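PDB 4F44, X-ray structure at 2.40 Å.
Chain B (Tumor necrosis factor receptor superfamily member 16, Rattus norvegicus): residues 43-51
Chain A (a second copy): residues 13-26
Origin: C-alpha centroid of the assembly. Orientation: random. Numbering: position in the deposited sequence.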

# COMPACT_ATOMS: atom_id res chain seq x y z
N THR B 43 10.59 -0.87 -3.70
CA THR B 43 10.73 -0.88 -2.23
C THR B 43 10.95 0.51 -1.63
O THR B 43 10.91 0.67 -0.41
CB THR B 43 11.85 -1.81 -1.74
OG1 THR B 43 13.14 -1.25 -2.04
CG2 THR B 43 11.74 -3.19 -2.43
N HIS B 44 11.21 1.52 -2.46
CA HIS B 44 11.37 2.87 -1.93
C HIS B 44 10.04 3.54 -1.71
O HIS B 44 9.96 4.52 -0.97
CB HIS B 44 12.28 3.73 -2.82
CG HIS B 44 13.69 3.21 -2.88
ND1 HIS B 44 14.67 3.63 -2.00
CD2 HIS B 44 14.26 2.27 -3.67
CE1 HIS B 44 15.79 2.98 -2.26
NE2 HIS B 44 15.57 2.15 -3.26
N GLU B 45 9.00 3.01 -2.33
CA GLU B 45 7.67 3.60 -2.23
C GLU B 45 7.06 3.19 -0.90
O GLU B 45 7.49 2.22 -0.29
CB GLU B 45 6.78 3.14 -3.40
CG GLU B 45 7.24 3.56 -4.82
CD GLU B 45 7.50 5.05 -4.98
OE1 GLU B 45 6.92 5.86 -4.22
OE2 GLU B 45 8.30 5.41 -5.87
N ALA B 46 6.07 3.94 -0.44
CA ALA B 46 5.44 3.64 0.84
C ALA B 46 4.58 2.38 0.73
O ALA B 46 4.29 1.73 1.75
CB ALA B 46 4.61 4.82 1.31
N CYS B 47 4.18 2.06 -0.49
CA CYS B 47 3.30 0.93 -0.77
C CYS B 47 3.75 0.26 -2.05
O CYS B 47 3.13 0.46 -3.10
CB CYS B 47 1.85 1.41 -0.89
SG CYS B 47 0.62 0.04 -0.89
N PRO B 48 4.87 -0.48 -2.00
CA PRO B 48 5.49 -1.00 -3.20
C PRO B 48 4.49 -1.73 -4.10
O PRO B 48 4.56 -1.60 -5.33
CB PRO B 48 6.54 -2.00 -2.65
CG PRO B 48 6.94 -1.42 -1.36
CD PRO B 48 5.63 -0.87 -0.79
N VAL B 49 3.58 -2.50 -3.51
CA VAL B 49 2.74 -3.35 -4.33
C VAL B 49 1.79 -2.50 -5.18
O VAL B 49 1.61 -2.76 -6.38
CB VAL B 49 1.99 -4.44 -3.51
CG1 VAL B 49 1.04 -3.83 -2.45
CG2 VAL B 49 1.21 -5.36 -4.45
N ARG B 50 1.22 -1.46 -4.57
CA ARG B 50 0.31 -0.58 -5.29
C ARG B 50 1.06 0.16 -6.40
O ARG B 50 0.61 0.22 -7.54
CB ARG B 50 -0.35 0.41 -4.34
CG ARG B 50 -1.39 1.33 -5.02
CD ARG B 50 -1.90 2.44 -4.11
NE ARG B 50 -2.64 1.93 -2.95
CZ ARG B 50 -2.36 2.24 -1.68
NH1 ARG B 50 -1.28 2.95 -1.38
NH2 ARG B 50 -3.18 1.84 -0.71
N ALA B 51 2.25 0.65 -6.07
CA ALA B 51 3.02 1.46 -7.01
C ALA B 51 3.47 0.60 -8.19
O ALA B 51 3.35 1.02 -9.34
CB ALA B 51 4.22 2.13 -6.30
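Chain A 13-26: REEVEKLLNGDTWR

R50(B) makes the salt bridges between these two stretches. R50(B) NH2 donates a hydrogen bond to E17(A) OE1 at 2.4 Å, as part of a salt bridge. The distance is very short, and NH2 also lies too close to an atom elsewhere in the model, so its place is less sure. E17(A) OE1 sits at the edge of the guanidinium, near its plane. OE1 of E14(A) lies over one face instead, 3.3 Å from R50(B) NE. This second salt bridge rests on charge alone, because no N-H points at the oxygen. R50(B) reaches both acids with chi1 and chi2 in t and chi3 in m.

The two glutamates belong to a chain A helix that runs through residue 19. Their spacing of three residues, close to one helical turn, lets one arginine meet both. L20(A) is the first residue to leave helical phi/psi. A type II' turn then runs from N21(A) to T24(A), and a new helix begins at T24(A). G22(A) takes phi 67° in this turn, a value that favours glycine. T24(A) OG1 gives a weak hydrogen bond to N21(A) O at 3.3 Å.

The link between the helices lies against the chain B loop before the helix that starts at P48(B), with C47(B) at its N-cap position. The chains run in opposite directions here: R50(B) meets E14(A) and E17(A), while A46(B) and H44(B) meet the later residues L20(A) to G22(A). The CA atoms that lie nearest each other are those of A46(B) and N21(A), 5.2 Å apart. A46(B) is buried and points its CB toward chain A. A46(B) CB lies 3.2 Å from L20(A) O and 4.1 Å from N21(A) CA. It also packs on the W25(A) side chain, with A46(B) CB 3.9 Å from W25(A) CD1. Farther out, H44(B) O lies 3.8 Å from G22(A) CA. Together the two stretches bury 340 Å², both sides summed.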

# COMPACT_ATOMS: atom_id res chain seq x y z
N ARG A 13 -8.46 7.39 3.03
CA ARG A 13 -7.31 6.59 3.47
C ARG A 13 -6.29 6.38 2.35
O ARG A 13 -5.07 6.49 2.57
CB ARG A 13 -7.76 5.26 4.03
CG ARG A 13 -7.99 5.29 5.54
CD ARG A 13 -8.86 4.14 5.99
NE ARG A 13 -8.43 2.88 5.38
CZ ARG A 13 -9.22 1.82 5.20
NH1 ARG A 13 -10.51 1.87 5.56
NH2 ARG A 13 -8.73 0.73 4.65
N GLU A 14 -6.80 6.13 1.14
CA GLU A 14 -5.98 6.00 -0.05
C GLU A 14 -5.14 7.26 -0.28
O GLU A 14 -3.95 7.18 -0.61
CB GLU A 14 -6.85 5.65 -1.27
CG GLU A 14 -6.21 5.91 -2.63
CD GLU A 14 -5.51 4.69 -3.25
OE1 GLU A 14 -5.45 3.59 -2.62
OE2 GLU A 14 -4.99 4.85 -4.38
N GLU A 15 -5.76 8.41 -0.06
CA GLU A 15 -5.08 9.70 -0.24
C GLU A 15 -4.07 9.96 0.88
O GLU A 15 -2.99 10.48 0.63
CB GLU A 15 -6.11 10.84 -0.33
CG GLU A 15 -5.56 12.20 -0.81
CD GLU A 15 -4.78 12.10 -2.12
OE1 GLU A 15 -5.17 11.27 -2.99
OE2 GLU A 15 -3.77 12.84 -2.27
N VAL A 16 -4.44 9.60 2.11
CA VAL A 16 -3.51 9.63 3.25
C VAL A 16 -2.24 8.89 2.88
O VAL A 16 -1.15 9.45 2.89
CB VAL A 16 -4.12 8.97 4.52
CG1 VAL A 16 -3.13 9.02 5.68
CG2 VAL A 16 -5.43 9.63 4.92
N GLU A 17 -2.40 7.63 2.51
CA GLU A 17 -1.27 6.78 2.15
C GLU A 17 -0.43 7.35 1.01
O GLU A 17 0.81 7.28 1.06
CB GLU A 17 -1.74 5.38 1.82
CG GLU A 17 -2.33 4.63 2.98
CD GLU A 17 -3.10 3.42 2.51
OE1 GLU A 17 -3.01 3.12 1.30
OE2 GLU A 17 -3.78 2.76 3.32
N LYS A 18 -1.08 7.91 -0.01
CA LYS A 18 -0.35 8.55 -1.11
C LYS A 18 0.53 9.69 -0.63
O LYS A 18 1.67 9.85 -1.09
CB LYS A 18 -1.27 9.05 -2.24
CG LYS A 18 -0.51 9.88 -3.30
CD LYS A 18 -1.39 10.77 -4.19
CE LYS A 18 -0.50 11.57 -5.17
NZ LYS A 18 -1.26 12.32 -6.24
N LEU A 19 -0.00 10.48 0.31
CA LEU A 19 0.72 11.65 0.84
C LEU A 19 1.90 11.29 1.72
O LEU A 19 2.89 12.04 1.79
CB LEU A 19 -0.23 12.59 1.57
CG LEU A 19 -1.29 13.29 0.71
CD1 LEU A 19 -2.18 14.15 1.56
CD2 LEU A 19 -0.60 14.14 -0.35
N LEU A 20 1.81 10.13 2.39
CA LEU A 20 2.92 9.64 3.20
C LEU A 20 3.92 8.87 2.33
O LEU A 20 4.25 7.70 2.60
CB LEU A 20 2.42 8.73 4.33
CG LEU A 20 1.20 9.20 5.15
CD1 LEU A 20 0.60 8.07 5.95
CD2 LEU A 20 1.60 10.35 6.08
N ASN A 21 4.38 9.51 1.26
CA ASN A 21 5.20 8.79 0.30
C ASN A 21 6.65 8.84 0.71
O ASN A 21 7.07 9.74 1.45
CB ASN A 21 5.03 9.38 -1.10
CG ASN A 21 5.49 10.83 -1.18
OD1 ASN A 21 5.01 11.68 -0.43
ND2 ASN A 21 6.45 11.10 -2.06
N GLY A 22 7.41 7.88 0.21
CA GLY A 22 8.82 7.76 0.56
C GLY A 22 9.01 7.39 2.02
O GLY A 22 8.45 6.41 2.51
N ASP A 23 9.78 8.20 2.71
CA ASP A 23 10.19 7.97 4.09
C ASP A 23 9.16 8.41 5.14
O ASP A 23 9.36 8.23 6.33
CB ASP A 23 11.48 8.74 4.35
CG ASP A 23 12.72 7.88 4.18
OD1 ASP A 23 12.61 6.72 3.72
OD2 ASP A 23 13.81 8.37 4.55
N THR A 24 8.07 9.03 4.69
CA THR A 24 7.24 9.82 5.59
C THR A 24 6.52 8.96 6.61
O THR A 24 6.45 9.33 7.77
CB THR A 24 6.29 10.76 4.86
OG1 THR A 24 7.06 11.70 4.10
CG2 THR A 24 5.44 11.52 5.88
N TRP A 25 6.07 7.78 6.19
CA TRP A 25 5.44 6.84 7.11
C TRP A 25 6.39 6.41 8.22
O TRP A 25 5.94 6.10 9.33
CB TRP A 25 4.86 5.61 6.38
CG TRP A 25 5.91 4.65 5.86
CD1 TRP A 25 6.55 4.71 4.66
CD2 TRP A 25 6.43 3.49 6.54
NE1 TRP A 25 7.45 3.68 4.55
CE2 TRP A 25 7.39 2.91 5.68
CE3 TRP A 25 6.18 2.89 7.78
CZ2 TRP A 25 8.12 1.75 6.03
CZ3 TRP A 25 6.90 1.74 8.14
CH2 TRP A 25 7.86 1.18 7.25
N ARG A 26 7.69 6.39 7.95
CA ARG A 26 8.65 6.02 8.99
C ARG A 26 8.73 7.12 10.03
O ARG A 26 8.73 6.85 11.22
CB ARG A 26 10.04 5.74 8.40
CG ARG A 26 10.08 4.63 7.32
CD ARG A 26 11.53 4.26 6.96
NE ARG A 26 12.22 3.75 8.15
CZ ARG A 26 12.51 2.46 8.38
NH1 ARG A 26 12.25 1.53 7.46
NH2 ARG A 26 13.11 2.12 9.50